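Local structure of uncharacterized protein (Bacteroides cellulosilyticus, 5JVK) at residues A[132-137]-A[217-222]; A[277-282]-A[332-337]; A[231-236]-A[267-272]. The protein is a family 39 glycoside hydrolase that probably cleaves O-glycosidic bonds within carbohydrate chains, in a bacterium of the gut. One frame throughout, in Å; residues are numbered along the deposited sequence.

Interaction 1 of 3, residues A[132-137]-A[217-222]; sequences RIRTDL and EWELWN
R134 and E219 both set CG anti to the backbone N (chi1 -180° and -172°) and then run out extended, which carries guanidinium and carboxylate into the interior of the barrel, where the two side chains cross at about a right angle. NE of R134 donates to OE1 of E219 at 2.7 Å, on the syn lone pair of that oxygen. NH2 of R134 reaches the same OE1 at 2.9 Å, from well above the carboxylate plane. The salt bridge is therefore a side-on grip on a single oxygen, which lies in the guanidinium plane although the two flat groups are strongly twisted. NH2 of R134 has another acceptor in OD1 of N222, 2.7 Å away; the bond is nearly straight (172°) and meets a lone pair in the carbonyl plane. NH1 of R134 forms a salt bridge with E340, and OE2 of E219 bonds S286 and T339, so the rotation of both groups is fixed by several partners.

A second charged pair lies nearer the start of both strands: NH1 of R132 is 3.5 Å from OE1 of E217, a long salt bridge. Two waters supplement it, each accepting from NH1 and donating to one carboxylate oxygen; NE of R132 bonds the carbonyl of L104.

Strands 132-138 and 217-220 are the second and fourth of the (βα)8 barrel. The CA atoms of R134 and E217 are 9.5 Å apart because strand 168-174 runs between them, with its V172 against R134 and E219, while W337 of strand 335-341 packs on R132 and E217.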
loop_
_atom_site.group_PDB
_atom_site.type_symbol
_atom_site.label_atom_id
_atom_site.label_comp_id
_atom_site.label_asym_id
_atom_site.label_seq_id
_atom_site.Cartn_x
_atom_site.Cartn_y
_atom_site.Cartn_z
ATOM N N ARG A 132 -8.057 2.346 0.763
ATOM C CA ARG A 132 -8.023 1.972 2.175
ATOM C C ARG A 132 -6.762 2.513 2.833
ATOM O O ARG A 132 -5.732 2.675 2.177
ATOM C CB ARG A 132 -8.054 0.453 2.332
ATOM C CG ARG A 132 -9.306 -0.218 1.795
ATOM C CD ARG A 132 -9.207 -1.723 1.949
ATOM N NE ARG A 132 -10.327 -2.433 1.329
ATOM C CZ ARG A 132 -11.545 -2.571 1.854
ATOM N NH1 ARG A 132 -11.857 -2.038 3.036
ATOM N NH2 ARG A 132 -12.470 -3.251 1.183
ATOM N N ILE A 133 -6.856 2.801 4.129
ATOM C CA ILE A 133 -5.683 3.131 4.940
ATOM C C ILE A 133 -5.722 2.370 6.258
ATOM O O ILE A 133 -6.795 2.055 6.766
ATOM C CB ILE A 133 -5.524 4.652 5.193
ATOM C CG1 ILE A 133 -6.733 5.247 5.945
ATOM C CG2 ILE A 133 -5.262 5.380 3.879
ATOM C CD1 ILE A 133 -6.582 5.313 7.455
ATOM N N ARG A 134 -4.540 2.064 6.787
ATOM C CA ARG A 134 -4.397 1.397 8.074
ATOM C C ARG A 134 -3.614 2.300 9.012
ATOM O O ARG A 134 -2.587 2.858 8.622
ATOM C CB ARG A 134 -3.675 0.061 7.911
ATOM C CG ARG A 134 -3.483 -0.723 9.204
ATOM C CD ARG A 134 -2.914 -2.091 8.893
ATOM N NE ARG A 134 -2.697 -2.928 10.076
ATOM C CZ ARG A 134 -1.542 -3.086 10.730
ATOM N NH1 ARG A 134 -0.427 -2.448 10.369
ATOM N NH2 ARG A 134 -1.501 -3.901 11.777
ATOM N N THR A 135 -4.096 2.440 10.244
ATOM C CA THR A 135 -3.352 3.163 11.271
ATOM C C THR A 135 -3.665 2.651 12.674
ATOM O O THR A 135 -4.646 1.939 12.889
ATOM C CB THR A 135 -3.570 4.686 11.168
ATOM O OG1 THR A 135 -2.591 5.361 11.966
ATOM C CG2 THR A 135 -4.976 5.089 11.610
ATOM N N ASP A 136 -2.804 3.025 13.613
ATOM C CA ASP A 136 -2.844 2.498 14.973
ATOM C C ASP A 136 -3.827 3.246 15.855
ATOM O O ASP A 136 -4.135 4.417 15.625
ATOM C CB ASP A 136 -1.459 2.576 15.616
ATOM C CG ASP A 136 -0.437 1.750 14.883
ATOM O OD1 ASP A 136 -0.383 0.521 15.115
ATOM O OD2 ASP A 136 0.317 2.336 14.075
ATOM N N LEU A 137 -4.312 2.542 16.868
ATOM C CA LEU A 137 -5.042 3.149 17.964
ATOM C C LEU A 137 -4.599 2.449 19.243
ATOM O O LEU A 137 -4.778 1.240 19.384
ATOM C CB LEU A 137 -6.551 3.016 17.743
ATOM C CG LEU A 137 -7.502 3.749 18.701
ATOM C CD1 LEU A 137 -7.606 3.045 20.048
ATOM C CD2 LEU A 137 -7.091 5.205 18.886
ATOM N N GLU A 217 -13.721 -1.910 9.652
ATOM C CA GLU A 217 -12.646 -2.901 9.791
ATOM C C GLU A 217 -11.795 -2.592 11.021
ATOM O O GLU A 217 -11.137 -1.548 11.078
ATOM C CB GLU A 217 -11.755 -2.921 8.543
ATOM C CG GLU A 217 -12.408 -3.504 7.296
ATOM C CD GLU A 217 -13.319 -2.523 6.576
ATOM O OE1 GLU A 217 -12.879 -1.390 6.289
ATOM O OE2 GLU A 217 -14.480 -2.884 6.295
ATOM N N TRP A 218 -11.813 -3.507 11.992
ATOM C CA TRP A 218 -11.070 -3.369 13.243
ATOM C C TRP A 218 -10.166 -4.578 13.437
ATOM O O TRP A 218 -10.639 -5.716 13.413
ATOM C CB TRP A 218 -12.034 -3.251 14.421
ATOM C CG TRP A 218 -12.841 -1.987 14.424
ATOM C CD1 TRP A 218 -14.070 -1.797 13.859
ATOM C CD2 TRP A 218 -12.480 -0.738 15.028
ATOM N NE1 TRP A 218 -14.495 -0.507 14.072
ATOM C CE2 TRP A 218 -13.540 0.166 14.788
ATOM C CE3 TRP A 218 -11.363 -0.294 15.751
ATOM C CZ2 TRP A 218 -13.517 1.493 15.243
ATOM C CZ3 TRP A 218 -11.339 1.030 16.207
ATOM C CH2 TRP A 218 -12.412 1.905 15.949
ATOM N N GLU A 219 -8.871 -4.321 13.635
ATOM C CA GLU A 219 -7.856 -5.367 13.760
ATOM C C GLU A 219 -7.386 -5.430 15.206
ATOM O O GLU A 219 -6.912 -4.436 15.747
ATOM C CB GLU A 219 -6.682 -5.071 12.820
ATOM C CG GLU A 219 -5.645 -6.181 12.704
ATOM C CD GLU A 219 -4.514 -5.842 11.742
ATOM O OE1 GLU A 219 -4.314 -4.647 11.431
ATOM O OE2 GLU A 219 -3.811 -6.772 11.294
ATOM N N LEU A 220 -7.523 -6.597 15.831
ATOM C CA LEU A 220 -7.176 -6.762 17.242
ATOM C C LEU A 220 -5.680 -7.060 17.387
ATOM O O LEU A 220 -5.228 -8.174 17.120
ATOM C CB LEU A 220 -8.052 -7.851 17.885
ATOM C CG LEU A 220 -8.070 -8.031 19.414
ATOM C CD1 LEU A 220 -6.741 -8.543 19.957
ATOM C CD2 LEU A 220 -8.469 -6.741 20.126
ATOM N N TRP A 221 -4.930 -6.037 17.795
ATOM C CA TRP A 221 -3.506 -6.121 18.157
ATOM C C TRP A 221 -2.593 -6.210 16.931
ATOM O O TRP A 221 -2.910 -6.890 15.960
ATOM C CB TRP A 221 -3.228 -7.286 19.131
ATOM C CG TRP A 221 -2.313 -6.914 20.254
ATOM C CD1 TRP A 221 -0.952 -6.984 20.263
ATOM C CD2 TRP A 221 -2.697 -6.394 21.531
ATOM N NE1 TRP A 221 -0.461 -6.546 21.471
ATOM C CE2 TRP A 221 -1.512 -6.181 22.270
ATOM C CE3 TRP A 221 -3.931 -6.091 22.125
ATOM C CZ2 TRP A 221 -1.519 -5.673 23.574
ATOM C CZ3 TRP A 221 -3.941 -5.587 23.425
ATOM C CH2 TRP A 221 -2.739 -5.382 24.133
ATOM N N ASN A 222 -1.462 -5.505 16.988
ATOM C CA ASN A 222 -0.462 -5.527 15.922
ATOM C C ASN A 222 0.696 -6.454 16.292
ATOM O O ASN A 222 1.432 -6.185 17.242
ATOM C CB ASN A 222 0.076 -4.122 15.659
ATOM C CG ASN A 222 1.080 -4.095 14.524
ATOM O OD1 ASN A 222 0.716 -4.223 13.359
ATOM N ND2 ASN A 222 2.350 -3.945 14.862
HETATM O O HOH W 1 -10.286 -0.742 5.006
HETATM O O HOH W 2 -14.782 -2.525 3.507
#

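Interaction 2 of 3, residues A[277-282]-A[332-337]; sequences GGVDFQ and KELSVW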
loop_
_atom_site.group_PDB
_atom_site.type_symbol
_atom_site.label_atom_id
_atom_site.label_comp_id
_atom_site.label_asym_id
_atom_site.label_seq_id
_atom_site.Cartn_x
_atom_site.Cartn_y
_atom_site.Cartn_z
ATOM N N GLY A 277 -11.173 -25.086 17.905
ATOM C CA GLY A 277 -12.589 -24.714 17.796
ATOM C C GLY A 277 -12.904 -23.228 17.907
ATOM O O GLY A 277 -14.004 -22.861 18.329
ATOM N N GLY A 278 -11.957 -22.375 17.514
ATOM C CA GLY A 278 -12.092 -20.917 17.656
ATOM C C GLY A 278 -12.587 -20.151 16.434
ATOM O O GLY A 278 -12.628 -18.922 16.464
ATOM N N VAL A 279 -12.972 -20.865 15.373
ATOM C CA VAL A 279 -13.368 -20.252 14.092
ATOM C C VAL A 279 -14.454 -19.163 14.190
ATOM O O VAL A 279 -14.386 -18.161 13.469
ATOM C CB VAL A 279 -13.793 -21.331 13.053
ATOM C CG1 VAL A 279 -15.095 -22.025 13.446
ATOM C CG2 VAL A 279 -13.902 -20.735 11.653
ATOM N N ASP A 280 -15.431 -19.355 15.080
ATOM C CA ASP A 280 -16.579 -18.436 15.209
ATOM C C ASP A 280 -16.261 -17.084 15.843
ATOM O O ASP A 280 -17.039 -16.140 15.686
ATOM C CB ASP A 280 -17.716 -19.082 16.014
ATOM C CG ASP A 280 -18.381 -20.220 15.279
ATOM O OD1 ASP A 280 -18.726 -20.054 14.089
ATOM O OD2 ASP A 280 -18.576 -21.285 15.897
ATOM N N PHE A 281 -15.135 -16.981 16.549
ATOM C CA PHE A 281 -14.797 -15.760 17.293
ATOM C C PHE A 281 -14.053 -14.694 16.471
ATOM O O PHE A 281 -13.493 -13.750 17.038
ATOM C CB PHE A 281 -14.038 -16.137 18.573
ATOM C CG PHE A 281 -14.828 -17.041 19.480
ATOM C CD1 PHE A 281 -15.789 -16.513 20.344
ATOM C CD2 PHE A 281 -14.654 -18.419 19.440
ATOM C CE1 PHE A 281 -16.539 -17.343 21.167
ATOM C CE2 PHE A 281 -15.402 -19.256 20.260
ATOM C CZ PHE A 281 -16.345 -18.717 21.126
ATOM N N GLN A 282 -14.044 -14.852 15.141
ATOM C CA GLN A 282 -13.605 -13.804 14.215
ATOM C C GLN A 282 -14.508 -13.731 12.987
ATOM O O GLN A 282 -15.228 -14.682 12.663
ATOM C CB GLN A 282 -12.179 -14.052 13.711
ATOM C CG GLN A 282 -11.202 -14.624 14.720
ATOM C CD GLN A 282 -10.839 -16.071 14.468
ATOM O OE1 GLN A 282 -11.699 -16.913 14.200
ATOM N NE2 GLN A 282 -9.552 -16.371 14.561
ATOM N N LYS A 332 -20.215 -18.730 7.090
ATOM C CA LYS A 332 -19.534 -17.579 6.510
ATOM C C LYS A 332 -18.044 -17.892 6.462
ATOM O O LYS A 332 -17.498 -18.530 7.365
ATOM C CB LYS A 332 -19.777 -16.299 7.321
ATOM C CG LYS A 332 -21.235 -15.864 7.424
ATOM C CD LYS A 332 -21.794 -15.347 6.103
ATOM C CE LYS A 332 -23.311 -15.219 6.157
ATOM N NZ LYS A 332 -23.911 -14.967 4.817
ATOM N N GLU A 333 -17.401 -17.447 5.390
ATOM C CA GLU A 333 -15.983 -17.676 5.176
ATOM C C GLU A 333 -15.187 -16.609 5.920
ATOM O O GLU A 333 -15.561 -15.438 5.896
ATOM C CB GLU A 333 -15.700 -17.611 3.680
ATOM C CG GLU A 333 -14.319 -18.076 3.282
ATOM C CD GLU A 333 -14.220 -18.346 1.797
ATOM O OE1 GLU A 333 -13.537 -17.575 1.093
ATOM O OE2 GLU A 333 -14.842 -19.324 1.334
ATOM N N LEU A 334 -14.107 -17.008 6.589
ATOM C CA LEU A 334 -13.210 -16.039 7.222
ATOM C C LEU A 334 -12.434 -15.276 6.144
ATOM O O LEU A 334 -11.800 -15.887 5.279
ATOM C CB LEU A 334 -12.222 -16.716 8.176
ATOM C CG LEU A 334 -12.753 -17.347 9.465
ATOM C CD1 LEU A 334 -11.602 -18.010 10.209
ATOM C CD2 LEU A 334 -13.440 -16.318 10.352
ATOM N N SER A 335 -12.498 -13.949 6.196
ATOM C CA SER A 335 -11.748 -13.106 5.265
ATOM C C SER A 335 -10.276 -13.033 5.686
ATOM O O SER A 335 -9.960 -13.070 6.878
ATOM C CB SER A 335 -12.359 -11.703 5.190
ATOM O OG SER A 335 -12.492 -11.129 6.479
ATOM N N VAL A 336 -9.386 -12.949 4.700
ATOM C CA VAL A 336 -7.946 -12.853 4.941
ATOM C C VAL A 336 -7.481 -11.466 4.519
ATOM O O VAL A 336 -7.585 -11.112 3.350
ATOM C CB VAL A 336 -7.165 -13.934 4.159
ATOM C CG1 VAL A 336 -5.668 -13.841 4.443
ATOM C CG2 VAL A 336 -7.693 -15.317 4.509
ATOM N N TRP A 337 -6.963 -10.695 5.473
ATOM C CA TRP A 337 -6.542 -9.316 5.234
ATOM C C TRP A 337 -5.021 -9.206 5.281
ATOM O O TRP A 337 -4.411 -9.535 6.292
ATOM C CB TRP A 337 -7.171 -8.406 6.285
ATOM C CG TRP A 337 -8.661 -8.358 6.183
ATOM C CD1 TRP A 337 -9.545 -9.298 6.631
ATOM C CD2 TRP A 337 -9.446 -7.324 5.579
ATOM N NE1 TRP A 337 -10.834 -8.910 6.347
ATOM C CE2 TRP A 337 -10.802 -7.701 5.704
ATOM C CE3 TRP A 337 -9.136 -6.111 4.950
ATOM C CZ2 TRP A 337 -11.849 -6.909 5.222
ATOM C CZ3 TRP A 337 -10.180 -5.323 4.468
ATOM C CH2 TRP A 337 -11.519 -5.728 4.607
#
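L334 reaches from the loop just before strand 335-341 into the turn formed by V279 and Q282, and it supplies nearly all of the surface that 332-337 offers to 277-282. CB is directed at that turn. CG, placed anti to the carbonyl carbon (chi1 -68°), comes to 4.2 Å from CG2 of V279. Beyond it the methyls diverge and find different surroundings. CD1 continues the chain outward, anti to CA, and lies 3.8 Å from CG2 of V279, the closest approach between apolar side chains here; the amide end of Q282 borders the same methyl. CD2 of L334 turns to the backbone instead, 3.3 Å from the carbonyl O of Q282. The carbonyl O of V279 lies 3.7 Å from the same CD2 of L334. One leucine thus covers a valine methyl with one branch and two main-chain oxygens with the other.

The receiving turn follows helix 270-275, which ends in a Schellman motif with G277 as its C-prime residue, and leads into strand 284-287. I270 and R328 also touch L334, and L274 touches V279. On the other segment, S335 and W337 pair by backbone hydrogen bonds with strand 284-287 and the residue before it, D283.

No hydrogen bond or salt bridge crosses between 277-282 and 332-337, and the surface they bury is modest, 138 Å². The contact consequently rests on dispersion and shape: the strand pairing that begins just beyond L334 is likely to set its height, and the methyls lie beside the turn without any directional bond to hold them.

Interaction 3 of 3, residues A[231-236]-A[267-272]; sequences KDYLPL and GAFIIP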
loop_
_atom_site.group_PDB
_atom_site.type_symbol
_atom_site.label_atom_id
_atom_site.label_comp_id
_atom_site.label_asym_id
_atom_site.label_seq_id
_atom_site.Cartn_x
_atom_site.Cartn_y
_atom_site.Cartn_z
ATOM N N LYS A 231 -3.520 -20.360 23.769
ATOM C CA LYS A 231 -3.472 -20.145 25.225
ATOM C C LYS A 231 -3.621 -18.688 25.666
ATOM O O LYS A 231 -4.149 -18.438 26.747
ATOM C CB LYS A 231 -2.180 -20.724 25.815
ATOM C CG LYS A 231 -2.083 -22.238 25.713
ATOM C CD LYS A 231 -0.763 -22.753 26.261
ATOM C CE LYS A 231 -0.615 -24.247 26.017
ATOM N NZ LYS A 231 0.690 -24.767 26.508
ATOM N N ASP A 232 -3.139 -17.743 24.856
ATOM C CA ASP A 232 -3.180 -16.309 25.199
ATOM C C ASP A 232 -4.182 -15.513 24.365
ATOM O O ASP A 232 -5.033 -14.812 24.922
ATOM C CB ASP A 232 -1.787 -15.680 25.064
ATOM C CG ASP A 232 -0.762 -16.292 26.013
ATOM O OD1 ASP A 232 -1.139 -16.767 27.106
ATOM O OD2 ASP A 232 0.436 -16.290 25.661
ATOM N N TYR A 233 -4.084 -15.620 23.041
ATOM C CA TYR A 233 -4.888 -14.790 22.135
ATOM C C TYR A 233 -6.372 -15.175 22.107
ATOM O O TYR A 233 -7.233 -14.303 22.213
ATOM C CB TYR A 233 -4.315 -14.814 20.712
ATOM C CG TYR A 233 -4.852 -13.707 19.831
ATOM C CD1 TYR A 233 -4.138 -12.521 19.648
ATOM C CD2 TYR A 233 -6.084 -13.839 19.185
ATOM C CE1 TYR A 233 -4.632 -11.503 18.846
ATOM C CE2 TYR A 233 -6.587 -12.826 18.387
ATOM C CZ TYR A 233 -5.860 -11.662 18.222
ATOM O OH TYR A 233 -6.357 -10.668 17.419
ATOM N N LEU A 234 -6.668 -16.463 21.954
ATOM C CA LEU A 234 -8.059 -16.924 21.822
ATOM C C LEU A 234 -8.951 -16.599 23.041
ATOM O O LEU A 234 -10.114 -16.238 22.855
ATOM C CB LEU A 234 -8.113 -18.421 21.463
ATOM C CG LEU A 234 -9.479 -19.075 21.209
ATOM C CD1 LEU A 234 -10.315 -18.296 20.201
ATOM C CD2 LEU A 234 -9.284 -20.506 20.733
ATOM N N PRO A 235 -8.421 -16.723 24.279
ATOM C CA PRO A 235 -9.166 -16.231 25.444
ATOM C C PRO A 235 -9.564 -14.757 25.369
ATOM O O PRO A 235 -10.717 -14.427 25.643
ATOM C CB PRO A 235 -8.191 -16.463 26.598
ATOM C CG PRO A 235 -7.460 -17.691 26.195
ATOM C CD PRO A 235 -7.342 -17.641 24.694
ATOM N N LEU A 236 -8.619 -13.893 25.003
ATOM C CA LEU A 236 -8.897 -12.467 24.812
ATOM C C LEU A 236 -9.946 -12.268 23.717
ATOM O O LEU A 236 -10.883 -11.489 23.881
ATOM C CB LEU A 236 -7.603 -11.707 24.476
ATOM C CG LEU A 236 -7.601 -10.183 24.244
ATOM C CD1 LEU A 236 -8.123 -9.803 22.871
ATOM C CD2 LEU A 236 -8.379 -9.428 25.310
ATOM N N GLY A 267 -0.081 -20.086 7.769
ATOM C CA GLY A 267 -1.200 -20.366 8.669
ATOM C C GLY A 267 -0.793 -20.597 10.111
ATOM O O GLY A 267 -1.465 -21.335 10.828
ATOM N N ALA A 268 0.286 -19.951 10.547
ATOM C CA ALA A 268 0.845 -20.191 11.880
ATOM C C ALA A 268 -0.040 -19.671 13.017
ATOM O O ALA A 268 0.024 -20.204 14.123
ATOM C CB ALA A 268 2.247 -19.605 11.989
ATOM N N PHE A 269 -0.848 -18.640 12.753
ATOM C CA PHE A 269 -1.811 -18.130 13.739
ATOM C C PHE A 269 -3.165 -18.826 13.623
ATOM O O PHE A 269 -3.717 -19.281 14.625
ATOM C CB PHE A 269 -2.014 -16.615 13.603
ATOM C CG PHE A 269 -3.171 -16.086 14.415
ATOM C CD1 PHE A 269 -3.012 -15.777 15.763
ATOM C CD2 PHE A 269 -4.431 -15.923 13.837
ATOM C CE1 PHE A 269 -4.085 -15.307 16.515
ATOM C CE2 PHE A 269 -5.504 -15.454 14.584
ATOM C CZ PHE A 269 -5.332 -15.145 15.924
ATOM N N ILE A 270 -3.704 -18.878 12.407
ATOM C CA ILE A 270 -5.083 -19.328 12.186
ATOM C C ILE A 270 -5.285 -20.833 12.414
ATOM O O ILE A 270 -6.298 -21.228 12.988
ATOM C CB ILE A 270 -5.626 -18.881 10.795
ATOM C CG1 ILE A 270 -7.161 -18.946 10.747
ATOM C CG2 ILE A 270 -5.029 -19.699 9.656
ATOM C CD1 ILE A 270 -7.860 -17.938 11.634
ATOM N N ILE A 271 -4.328 -21.661 11.990
ATOM C CA ILE A 271 -4.474 -23.124 12.091
ATOM C C ILE A 271 -4.602 -23.620 13.552
ATOM O O ILE A 271 -5.484 -24.431 13.834
ATOM C CB ILE A 271 -3.364 -23.886 11.307
ATOM C CG1 ILE A 271 -3.535 -23.646 9.797
ATOM C CG2 ILE A 271 -3.392 -25.386 11.612
ATOM C CD1 ILE A 271 -2.388 -24.150 8.943
ATOM N N PRO A 272 -3.733 -23.144 14.473
ATOM C CA PRO A 272 -3.943 -23.474 15.895
ATOM C C PRO A 272 -5.296 -23.022 16.459
ATOM O O PRO A 272 -5.884 -23.729 17.280
ATOM C CB PRO A 272 -2.810 -22.726 16.608
ATOM C CG PRO A 272 -1.750 -22.553 15.586
ATOM C CD PRO A 272 -2.422 -22.504 14.244
#
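The T-shaped pair of Y233 and F269 belongs to the outer layer of the (βα)8 barrel, where helix 229-247, which follows the fourth strand, meets the chain at the start of helix 270-275, beyond the fifth. Centroids 5.0 Å apart and planes at 86° identify the edge-to-face geometry, with F269 giving the edge and Y233 the face. Both side chains place CG anti to the backbone N (chi1 -164° in Y233, 169° in F269), and this swings the rings out from their backbones until they meet at about a right angle.

The edge that arrives is made by CE1 and CZ of F269. CZ stands 3.6 Å from CD2 of Y233, and CE1 is 3.8 Å from CG of Y233, so the approach is not centred on the tyrosine ring but shifted to the rim on its CD2 side. The arrangement lets ring hydrogens of F269 point at the pi cloud of Y233. No hydrogen bond joins the two segments; the tyrosine hydroxyl bonds the carbonyl O of L220, which ties the far end of the ring to the barrel strand. With an alanine here, the F269 edge would probably face a gap and the L220 carbonyl would lose its hydroxyl partner.

Y233 lies in a pi-type turn spanning 231-233, just before the helix kinks at P235. Strand 252-255 borders the pair through S255, which touches both Y233 and F269; P272 packs on P229 and V230 of helix 229-247, and L236 turns to R197 and C200 of helix 194-211.

Interaction 1 lies inside the barrel, whereas interaction 3 packs the outer helical layer and interaction 2 the N-terminal ends of strands 284-287 and 335-341; their centres are about 18 and 17 Å from that of interaction 1. Besides the Y233 hydroxyl, CD1 of L220 and CD1 of L236, 3.5 Å apart, connect interactions 1 and 3; CG of E217 and CH2 of W337, 3.6 Å apart, connect 1 and 2. Interactions 2 and 3, centres about 12 Å apart, meet at I270 and L334. A glycerol, probably from the crystallisation liquor, bonds D136 and lies about 4 Å from the side chain of R134, consistent with a pocket at the C-terminal ends of the barrel strands, where (βα)8-barrel glycoside hydrolases, GH39 among them, carry their active site.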